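Local coordinates for protein GNA33 (Neisseria gonorrhoeae FA 1090, PDB 2G5D) that probably acts as a lytic transglycosylase, cleaving the MurNAc-GlcNAc linkage of peptidoglycan exolytically and leaving a 1,6-anhydro bond in the MurNAc residue, at residues Y210-L221 against L306-F314; P124-R132 against G229-L237. One frame throughout, in Å; residues are numbered along the deposited sequence.

Following the chain from the N terminus, 124-132 comes first, at the end of strand 116-129. The chain then passes through 210-221, the short helix 213-217 with its flanks, before 229-237 returns to 124-132, where contact 2 closes a loop of 96 residues. Contact 1, opened inside that loop, is completed later by 306-314, after 84 intervening residues, so the two contacts cross instead of nesting. Contact 2 ties strand 227-231 and the start of helix 234-243 to strand 116-129; contact 1 ties helix 213-217 to the turn leading into strand 313-317. Their centres lie about 17 Å apart, and Leu-306 of contact 1 packs on Pro-234 of contact 2; all four segments belong to the MltA-specific insert domain.

Contact 1. Residues Y210-L221 against L306-F314; sequences YHTRNQINGGAL and LGQNPSYIF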
loop_
_atom_site.group_PDB
_atom_site.type_symbol
_atom_site.label_atom_id
_atom_site.label_comp_id
_atom_site.label_asym_id
_atom_site.label_seq_id
_atom_site.Cartn_x
_atom_site.Cartn_y
_atom_site.Cartn_z
ATOM N N TYR A 210 -5.010 20.407 10.906
ATOM C CA TYR A 210 -3.817 20.794 10.174
ATOM C C TYR A 210 -4.180 21.300 8.774
ATOM O O TYR A 210 -5.316 21.119 8.310
ATOM C CB TYR A 210 -2.753 19.672 10.117
ATOM C CG TYR A 210 -1.368 20.253 9.960
ATOM C CD1 TYR A 210 -0.710 20.240 8.724
ATOM C CD2 TYR A 210 -0.746 20.897 11.032
ATOM C CE1 TYR A 210 0.549 20.828 8.576
ATOM C CE2 TYR A 210 0.497 21.477 10.898
ATOM C CZ TYR A 210 1.143 21.440 9.667
ATOM O OH TYR A 210 2.374 22.035 9.548
ATOM N N HIS A 211 -3.221 21.959 8.129
ATOM C CA HIS A 211 -3.392 22.554 6.803
ATOM C C HIS A 211 -3.841 21.539 5.740
ATOM O O HIS A 211 -3.469 20.366 5.778
ATOM C CB HIS A 211 -2.091 23.231 6.370
ATOM C CG HIS A 211 -1.667 24.360 7.259
ATOM N ND1 HIS A 211 -2.326 25.570 7.291
ATOM C CD2 HIS A 211 -0.632 24.473 8.127
ATOM C CE1 HIS A 211 -1.724 26.376 8.146
ATOM N NE2 HIS A 211 -0.693 25.735 8.668
ATOM N N THR A 212 -4.660 22.020 4.807
ATOM C CA THR A 212 -5.207 21.217 3.714
ATOM C C THR A 212 -4.262 21.317 2.528
ATOM O O THR A 212 -3.410 22.210 2.499
ATOM C CB THR A 212 -6.587 21.745 3.269
ATOM O OG1 THR A 212 -6.473 23.135 2.948
ATOM C CG2 THR A 212 -7.637 21.561 4.353
ATOM N N ARG A 213 -4.417 20.408 1.559
ATOM C CA ARG A 213 -3.603 20.425 0.332
ATOM C C ARG A 213 -3.581 21.793 -0.343
ATOM O O ARG A 213 -2.520 22.273 -0.722
ATOM C CB ARG A 213 -4.077 19.375 -0.677
ATOM C CG ARG A 213 -3.242 19.331 -1.950
ATOM C CD ARG A 213 -3.668 18.213 -2.870
ATOM N NE ARG A 213 -3.395 16.897 -2.304
ATOM C CZ ARG A 213 -2.231 16.242 -2.387
ATOM N NH1 ARG A 213 -1.185 16.751 -3.035
ATOM N NH2 ARG A 213 -2.128 15.054 -1.825
ATOM N N ASN A 214 -4.748 22.414 -0.486
ATOM C CA ASN A 214 -4.835 23.721 -1.144
ATOM C C ASN A 214 -4.002 24.784 -0.432
ATOM O O ASN A 214 -3.362 25.605 -1.085
ATOM C CB ASN A 214 -6.290 24.193 -1.287
ATOM C CG ASN A 214 -6.400 25.549 -1.958
ATOM O OD1 ASN A 214 -6.995 26.480 -1.413
ATOM N ND2 ASN A 214 -5.807 25.674 -3.145
ATOM N N GLN A 215 -4.014 24.758 0.898
ATOM C CA GLN A 215 -3.266 25.719 1.706
ATOM C C GLN A 215 -1.758 25.481 1.634
ATOM O O GLN A 215 -0.984 26.439 1.545
ATOM C CB GLN A 215 -3.738 25.668 3.162
ATOM C CG GLN A 215 -5.179 26.079 3.351
ATOM C CD GLN A 215 -5.642 25.893 4.776
ATOM O OE1 GLN A 215 -5.397 24.852 5.389
ATOM N NE2 GLN A 215 -6.296 26.908 5.323
ATOM N N ILE A 216 -1.361 24.207 1.657
ATOM C CA ILE A 216 0.033 23.786 1.525
ATOM C C ILE A 216 0.564 24.100 0.129
ATOM O O ILE A 216 1.695 24.576 -0.022
ATOM C CB ILE A 216 0.190 22.261 1.840
ATOM C CG1 ILE A 216 -0.231 21.963 3.296
ATOM C CG2 ILE A 216 1.606 21.784 1.577
ATOM C CD1 ILE A 216 -0.528 20.460 3.597
ATOM N N ASN A 217 -0.242 23.809 -0.892
ATOM C CA ASN A 217 0.064 24.241 -2.246
ATOM C C ASN A 217 0.327 25.744 -2.303
ATOM O O ASN A 217 1.249 26.207 -2.994
ATOM C CB ASN A 217 -1.093 23.907 -3.186
ATOM C CG ASN A 217 -1.123 22.450 -3.597
ATOM O OD1 ASN A 217 -2.063 22.029 -4.265
ATOM N ND2 ASN A 217 -0.103 21.677 -3.219
ATOM N N GLY A 218 -0.494 26.501 -1.570
ATOM C CA GLY A 218 -0.435 27.950 -1.592
ATOM C C GLY A 218 0.697 28.527 -0.772
ATOM O O GLY A 218 0.839 29.738 -0.691
ATOM N N GLY A 219 1.493 27.661 -0.153
ATOM C CA GLY A 219 2.684 28.088 0.581
ATOM C C GLY A 219 2.582 28.139 2.094
ATOM O O GLY A 219 3.428 28.751 2.742
ATOM N N ALA A 220 1.563 27.496 2.665
ATOM C CA ALA A 220 1.351 27.523 4.119
ATOM C C ALA A 220 2.434 26.832 4.951
ATOM O O ALA A 220 2.507 27.044 6.155
ATOM C CB ALA A 220 -0.027 26.975 4.485
ATOM N N LEU A 221 3.269 26.012 4.316
ATOM C CA LEU A 221 4.341 25.319 5.021
ATOM C C LEU A 221 5.703 25.994 4.860
ATOM O O LEU A 221 6.718 25.451 5.292
ATOM C CB LEU A 221 4.421 23.837 4.598
ATOM C CG LEU A 221 3.221 22.916 4.855
ATOM C CD1 LEU A 221 3.563 21.510 4.432
ATOM C CD2 LEU A 221 2.772 22.927 6.296
ATOM N N LEU A 306 -6.093 20.534 -8.132
ATOM C CA LEU A 306 -5.253 19.921 -7.089
ATOM C C LEU A 306 -5.791 20.193 -5.681
ATOM O O LEU A 306 -5.848 19.288 -4.849
ATOM C CB LEU A 306 -3.799 20.371 -7.227
ATOM C CG LEU A 306 -2.828 19.463 -8.005
ATOM C CD1 LEU A 306 -3.396 18.887 -9.295
ATOM C CD2 LEU A 306 -1.531 20.188 -8.281
ATOM N N GLY A 307 -6.223 21.430 -5.434
ATOM C CA GLY A 307 -6.849 21.788 -4.167
ATOM C C GLY A 307 -8.147 21.077 -3.798
ATOM O O GLY A 307 -8.577 21.148 -2.663
ATOM N N GLN A 308 -8.782 20.399 -4.749
ATOM C CA GLN A 308 -10.015 19.656 -4.453
ATOM C C GLN A 308 -9.793 18.429 -3.550
ATOM O O GLN A 308 -10.712 17.994 -2.857
ATOM C CB GLN A 308 -10.736 19.242 -5.744
ATOM C CG GLN A 308 -11.197 20.421 -6.595
ATOM C CD GLN A 308 -12.114 21.386 -5.848
ATOM O OE1 GLN A 308 -13.057 20.967 -5.179
ATOM N NE2 GLN A 308 -11.841 22.690 -5.975
ATOM N N ASN A 309 -8.580 17.881 -3.563
ATOM C CA ASN A 309 -8.189 16.763 -2.679
ATOM C C ASN A 309 -7.518 17.322 -1.426
ATOM O O ASN A 309 -6.305 17.543 -1.436
ATOM C CB ASN A 309 -7.226 15.820 -3.433
ATOM C CG ASN A 309 -6.755 14.614 -2.593
ATOM O OD1 ASN A 309 -5.639 14.120 -2.767
ATOM N ND2 ASN A 309 -7.601 14.144 -1.698
ATOM N N PRO A 310 -8.294 17.564 -0.337
ATOM C CA PRO A 310 -7.667 18.226 0.830
ATOM C C PRO A 310 -6.660 17.336 1.584
ATOM O O PRO A 310 -5.861 17.837 2.396
ATOM C CB PRO A 310 -8.866 18.588 1.725
ATOM C CG PRO A 310 -9.922 17.612 1.366
ATOM C CD PRO A 310 -9.718 17.254 -0.091
ATOM N N SER A 311 -6.715 16.030 1.311
ATOM C CA SER A 311 -5.752 15.055 1.824
ATOM C C SER A 311 -4.325 15.381 1.371
ATOM O O SER A 311 -4.116 15.819 0.255
ATOM C CB SER A 311 -6.140 13.653 1.347
ATOM O OG SER A 311 -5.202 12.687 1.782
ATOM N N TYR A 312 -3.354 15.175 2.252
ATOM C CA TYR A 312 -1.962 15.494 1.957
ATOM C C TYR A 312 -1.080 14.561 2.741
ATOM O O TYR A 312 -1.281 14.360 3.949
ATOM C CB TYR A 312 -1.635 16.948 2.319
ATOM C CG TYR A 312 -0.456 17.528 1.582
ATOM C CD1 TYR A 312 -0.630 18.175 0.349
ATOM C CD2 TYR A 312 0.823 17.450 2.113
ATOM C CE1 TYR A 312 0.440 18.710 -0.338
ATOM C CE2 TYR A 312 1.913 17.990 1.439
ATOM C CZ TYR A 312 1.713 18.620 0.214
ATOM O OH TYR A 312 2.782 19.176 -0.458
ATOM N N ILE A 313 -0.120 13.974 2.048
ATOM C CA ILE A 313 0.738 12.970 2.653
ATOM C C ILE A 313 2.098 13.590 2.916
ATOM O O ILE A 313 2.629 14.337 2.086
ATOM C CB ILE A 313 0.796 11.659 1.799
ATOM C CG1 ILE A 313 -0.490 10.853 1.983
ATOM C CG2 ILE A 313 1.939 10.746 2.229
ATOM C CD1 ILE A 313 -1.619 11.267 1.092
ATOM N N PHE A 314 2.622 13.327 4.103
ATOM C CA PHE A 314 3.983 13.698 4.460
ATOM C C PHE A 314 4.896 12.474 4.367
ATOM O O PHE A 314 4.471 11.347 4.583
ATOM C CB PHE A 314 4.020 14.371 5.841
ATOM C CG PHE A 314 3.137 15.583 5.922
ATOM C CD1 PHE A 314 1.905 15.522 6.569
ATOM C CD2 PHE A 314 3.506 16.773 5.288
ATOM C CE1 PHE A 314 1.080 16.630 6.633
ATOM C CE2 PHE A 314 2.676 17.900 5.337
ATOM C CZ PHE A 314 1.459 17.824 6.003
HETATM O O HOH W 1 -3.964 12.502 -0.877
HETATM O O HOH W 2 -7.574 21.242 -0.285
HETATM O O HOH W 3 2.314 20.917 -2.187
#
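Arg-213, Tyr-312 and Phe-314 bury the most surface where helix 213-217 meets the turn and strand start of 306-314, and Arg-213 illustrates how an arginine at a helix start can gather the carbonyls of a neighbouring loop. Thr-212 is the N-cap residue of that helix, whose far end closes in a Schellman motif at Gly-219. With CG anti to the backbone N (chi1 -179°) and a bend at chi3 (-67°), the arginine chain runs past the Leu-306 to Asn-309 turn. Arg-213 NE gives weak bonds to Ser-311 O (2.9 Å) and Asn-309 O (3.1 Å), and NH2 adds a third weak bond to Ser-311 O. Water 1 links NH2 to Ser-311 OG. Arg-213 N also donates to Pro-310 O (3.1 Å) from above the carbonyl plane.

One face of the guanidinium is covered by the tilted ring of Tyr-312, whose CD1 stands 3.7 Å from the guanidinium plane, over its centre; the planes are 43° apart, no parallel stack. The tyrosine ring receives Ile-216 over a face, CD1 standing 3.8 Å from the centroid in a CH-pi contact and CG2 reaching CZ at 3.4 Å. Water 3 joins Tyr-312 OH and, weakly, Asn-217 ND2. Phe-314 meets Leu-221 CD1 at its ring edge, CE2 to CD1 3.8 Å, and Ile-216 CD1 and Tyr-210 CE1 near CZ. The contact thus joins packed rings and aliphatic branches to a buried guanidinium whose charge is probably stabilised by the dipoles of the Asn-309 and Ser-311 carbonyls, although each bond to them is weak.

Contact 2. Residues P124-R132 against G229-L237; sequences PVLKGDGRR and GYAEDPVEL
Tyr-230 and Asp-129 form the hydrogen-bonded pair where strand 116-129 runs antiparallel to strand 227-231, in the MltA-specific insert domain. Tyr-230 N donates to Asp-129 O at 2.8 Å, and Asp-129 N returns the bond to Tyr-230 O at the same length; Glu-232 N to Lys-127 O (3.0 Å) extends the pairing.

The tyrosine ring, CG anti to its carbonyl carbon (chi1 -69°), is overlaid by the extended chain of Arg-132: CB sits 3.8 Å from the centroid, almost on the ring normal, a CH-pi contact.

Just past the end of strand 227-231, Glu-232 crosses Lys-127 at a slant. Lys-127 CB lies 3.5 Å from Glu-232 OE1, while Lys-127 NZ stands 4.9 Å from Glu-232 OE2, too far for a salt bridge although opposite charges may attract. Leu-126, with CG lodged between N and the carbonyl carbon (chi1 41°), sends CD1 against Ala-231 CB. Asp-233, at the N-cap, accepts from Glu-236 N with the anti lone pair of OD2. Glu-236, whose OE1 is salt-bridged to Lys-292, turns OE2 to water 4, which donates to it at 2.9 Å and to Val-125 O at 2.7 Å.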
loop_
_atom_site.group_PDB
_atom_site.type_symbol
_atom_site.label_atom_id
_atom_site.label_comp_id
_atom_site.label_asym_id
_atom_site.label_seq_id
_atom_site.Cartn_x
_atom_site.Cartn_y
_atom_site.Cartn_z
ATOM N N PRO A 124 5.752 4.942 -7.989
ATOM C CA PRO A 124 6.151 5.830 -9.098
ATOM C C PRO A 124 7.596 6.342 -9.023
ATOM O O PRO A 124 8.145 6.527 -7.932
ATOM C CB PRO A 124 5.165 6.995 -8.998
ATOM C CG PRO A 124 4.714 6.999 -7.583
ATOM C CD PRO A 124 4.786 5.581 -7.079
ATOM N N VAL A 125 8.193 6.527 -10.201
ATOM C CA VAL A 125 9.440 7.285 -10.386
ATOM C C VAL A 125 9.082 8.661 -10.967
ATOM O O VAL A 125 8.329 8.758 -11.919
ATOM C CB VAL A 125 10.453 6.531 -11.316
ATOM C CG1 VAL A 125 11.705 7.390 -11.629
ATOM C CG2 VAL A 125 10.878 5.256 -10.679
ATOM N N LEU A 126 9.586 9.730 -10.372
ATOM C CA LEU A 126 9.357 11.043 -10.980
ATOM C C LEU A 126 10.618 11.875 -11.044
ATOM O O LEU A 126 11.422 11.854 -10.129
ATOM C CB LEU A 126 8.185 11.813 -10.330
ATOM C CG LEU A 126 7.871 11.876 -8.830
ATOM C CD1 LEU A 126 7.071 13.124 -8.523
ATOM C CD2 LEU A 126 7.113 10.589 -8.354
ATOM N N LYS A 127 10.788 12.580 -12.159
ATOM C CA LYS A 127 11.925 13.488 -12.336
ATOM C C LYS A 127 11.926 14.566 -11.241
ATOM O O LYS A 127 10.879 15.109 -10.876
ATOM C CB LYS A 127 11.885 14.133 -13.721
ATOM C CG LYS A 127 12.038 13.171 -14.883
ATOM C CD LYS A 127 11.818 13.924 -16.197
ATOM C CE LYS A 127 12.201 13.092 -17.397
ATOM N NZ LYS A 127 12.259 13.940 -18.629
ATOM N N GLY A 128 13.106 14.852 -10.705
ATOM C CA GLY A 128 13.226 15.791 -9.599
ATOM C C GLY A 128 14.663 15.950 -9.167
ATOM O O GLY A 128 15.565 15.515 -9.874
ATOM N N ASP A 129 14.875 16.574 -8.008
ATOM C CA ASP A 129 16.227 16.808 -7.493
ATOM C C ASP A 129 16.222 16.885 -5.966
ATOM O O ASP A 129 15.175 17.008 -5.355
ATOM C CB ASP A 129 16.809 18.101 -8.098
ATOM C CG ASP A 129 18.264 17.950 -8.569
ATOM O OD1 ASP A 129 19.067 17.236 -7.923
ATOM O OD2 ASP A 129 18.603 18.567 -9.602
ATOM N N GLY A 130 17.403 16.813 -5.356
ATOM C CA GLY A 130 17.554 17.018 -3.915
ATOM C C GLY A 130 17.589 18.495 -3.562
ATOM O O GLY A 130 17.630 18.854 -2.389
ATOM N N ARG A 131 17.558 19.334 -4.600
ATOM C CA ARG A 131 17.620 20.788 -4.501
ATOM C C ARG A 131 16.533 21.405 -5.341
ATOM O O ARG A 131 15.956 20.752 -6.212
ATOM C CB ARG A 131 18.912 21.291 -5.119
ATOM C CG ARG A 131 20.078 21.506 -4.213
ATOM C CD ARG A 131 21.270 21.913 -5.080
ATOM N NE ARG A 131 21.337 21.085 -6.294
ATOM C CZ ARG A 131 21.450 21.538 -7.547
ATOM N NH1 ARG A 131 21.535 22.836 -7.797
ATOM N NH2 ARG A 131 21.493 20.674 -8.557
ATOM N N ARG A 132 16.284 22.686 -5.112
ATOM C CA ARG A 132 15.471 23.460 -6.029
ATOM C C ARG A 132 16.357 23.819 -7.222
ATOM O O ARG A 132 17.462 24.291 -7.045
ATOM C CB ARG A 132 14.955 24.715 -5.336
ATOM C CG ARG A 132 13.808 25.385 -6.053
ATOM C CD ARG A 132 13.611 26.787 -5.537
ATOM N NE ARG A 132 12.529 27.464 -6.248
ATOM C CZ ARG A 132 12.413 28.786 -6.370
ATOM N NH1 ARG A 132 13.325 29.602 -5.842
ATOM N NH2 ARG A 132 11.383 29.299 -7.037
ATOM N N GLY A 229 13.202 17.139 -1.108
ATOM C CA GLY A 229 13.599 17.262 -2.492
ATOM C C GLY A 229 12.524 17.979 -3.256
ATOM O O GLY A 229 11.553 18.466 -2.665
ATOM N N TYR A 230 12.704 18.042 -4.572
ATOM C CA TYR A 230 11.842 18.819 -5.451
ATOM C C TYR A 230 11.448 17.998 -6.670
ATOM O O TYR A 230 12.291 17.338 -7.268
ATOM C CB TYR A 230 12.541 20.126 -5.870
ATOM C CG TYR A 230 12.703 21.102 -4.726
ATOM C CD1 TYR A 230 13.732 20.952 -3.795
ATOM C CD2 TYR A 230 11.808 22.151 -4.554
ATOM C CE1 TYR A 230 13.871 21.833 -2.734
ATOM C CE2 TYR A 230 11.936 23.043 -3.491
ATOM C CZ TYR A 230 12.964 22.872 -2.585
ATOM O OH TYR A 230 13.104 23.747 -1.533
ATOM N N ALA A 231 10.162 18.038 -7.019
ATOM C CA ALA A 231 9.645 17.374 -8.215
ATOM C C ALA A 231 9.565 18.347 -9.395
ATOM O O ALA A 231 9.334 19.545 -9.211
ATOM C CB ALA A 231 8.273 16.786 -7.927
ATOM N N GLU A 232 9.726 17.836 -10.611
ATOM C CA GLU A 232 9.599 18.678 -11.801
ATOM C C GLU A 232 8.136 19.028 -12.087
ATOM O O GLU A 232 7.815 20.183 -12.422
ATOM C CB GLU A 232 10.237 18.014 -13.030
ATOM C CG GLU A 232 11.758 18.093 -13.045
ATOM C CD GLU A 232 12.372 17.582 -14.323
ATOM O OE1 GLU A 232 13.564 17.181 -14.289
ATOM O OE2 GLU A 232 11.673 17.577 -15.358
ATOM N N ASP A 233 7.271 18.023 -11.938
ATOM C CA ASP A 233 5.865 18.107 -12.308
ATOM C C ASP A 233 4.964 17.939 -11.075
ATOM O O ASP A 233 5.109 16.954 -10.358
ATOM C CB ASP A 233 5.543 17.020 -13.343
ATOM C CG ASP A 233 4.131 17.115 -13.873
ATOM O OD1 ASP A 233 3.907 17.896 -14.817
ATOM O OD2 ASP A 233 3.236 16.413 -13.355
ATOM N N PRO A 234 4.016 18.887 -10.846
ATOM C CA PRO A 234 3.101 18.884 -9.677
ATOM C C PRO A 234 1.997 17.821 -9.740
ATOM O O PRO A 234 1.476 17.416 -8.698
ATOM C CB PRO A 234 2.437 20.264 -9.755
ATOM C CG PRO A 234 2.411 20.563 -11.214
ATOM C CD PRO A 234 3.735 20.041 -11.732
ATOM N N VAL A 235 1.604 17.424 -10.946
ATOM C CA VAL A 235 0.614 16.352 -11.118
ATOM C C VAL A 235 1.260 14.993 -10.833
ATOM O O VAL A 235 0.674 14.161 -10.122
ATOM C CB VAL A 235 -0.069 16.376 -12.523
ATOM C CG1 VAL A 235 -1.001 15.163 -12.711
ATOM C CG2 VAL A 235 -0.841 17.662 -12.712
ATOM N N GLU A 236 2.469 14.782 -11.355
ATOM C CA GLU A 236 3.246 13.597 -10.981
ATOM C C GLU A 236 3.482 13.538 -9.478
ATOM O O GLU A 236 3.442 12.446 -8.896
ATOM C CB GLU A 236 4.574 13.480 -11.742
ATOM C CG GLU A 236 4.435 13.181 -13.220
ATOM C CD GLU A 236 5.766 12.870 -13.885
ATOM O OE1 GLU A 236 6.143 13.590 -14.807
ATOM O OE2 GLU A 236 6.448 11.900 -13.495
ATOM N N LEU A 237 3.709 14.688 -8.838
ATOM C CA LEU A 237 3.861 14.698 -7.373
ATOM C C LEU A 237 2.553 14.361 -6.698
ATOM O O LEU A 237 2.532 13.688 -5.661
ATOM C CB LEU A 237 4.314 16.054 -6.849
ATOM C CG LEU A 237 5.337 16.146 -5.713
ATOM C CD1 LEU A 237 5.117 17.434 -4.880
ATOM C CD2 LEU A 237 5.474 14.871 -4.821
HETATM O O HOH W 4 5.759 9.418 -12.272
HETATM O O HOH W 5 8.331 15.182 -11.721
#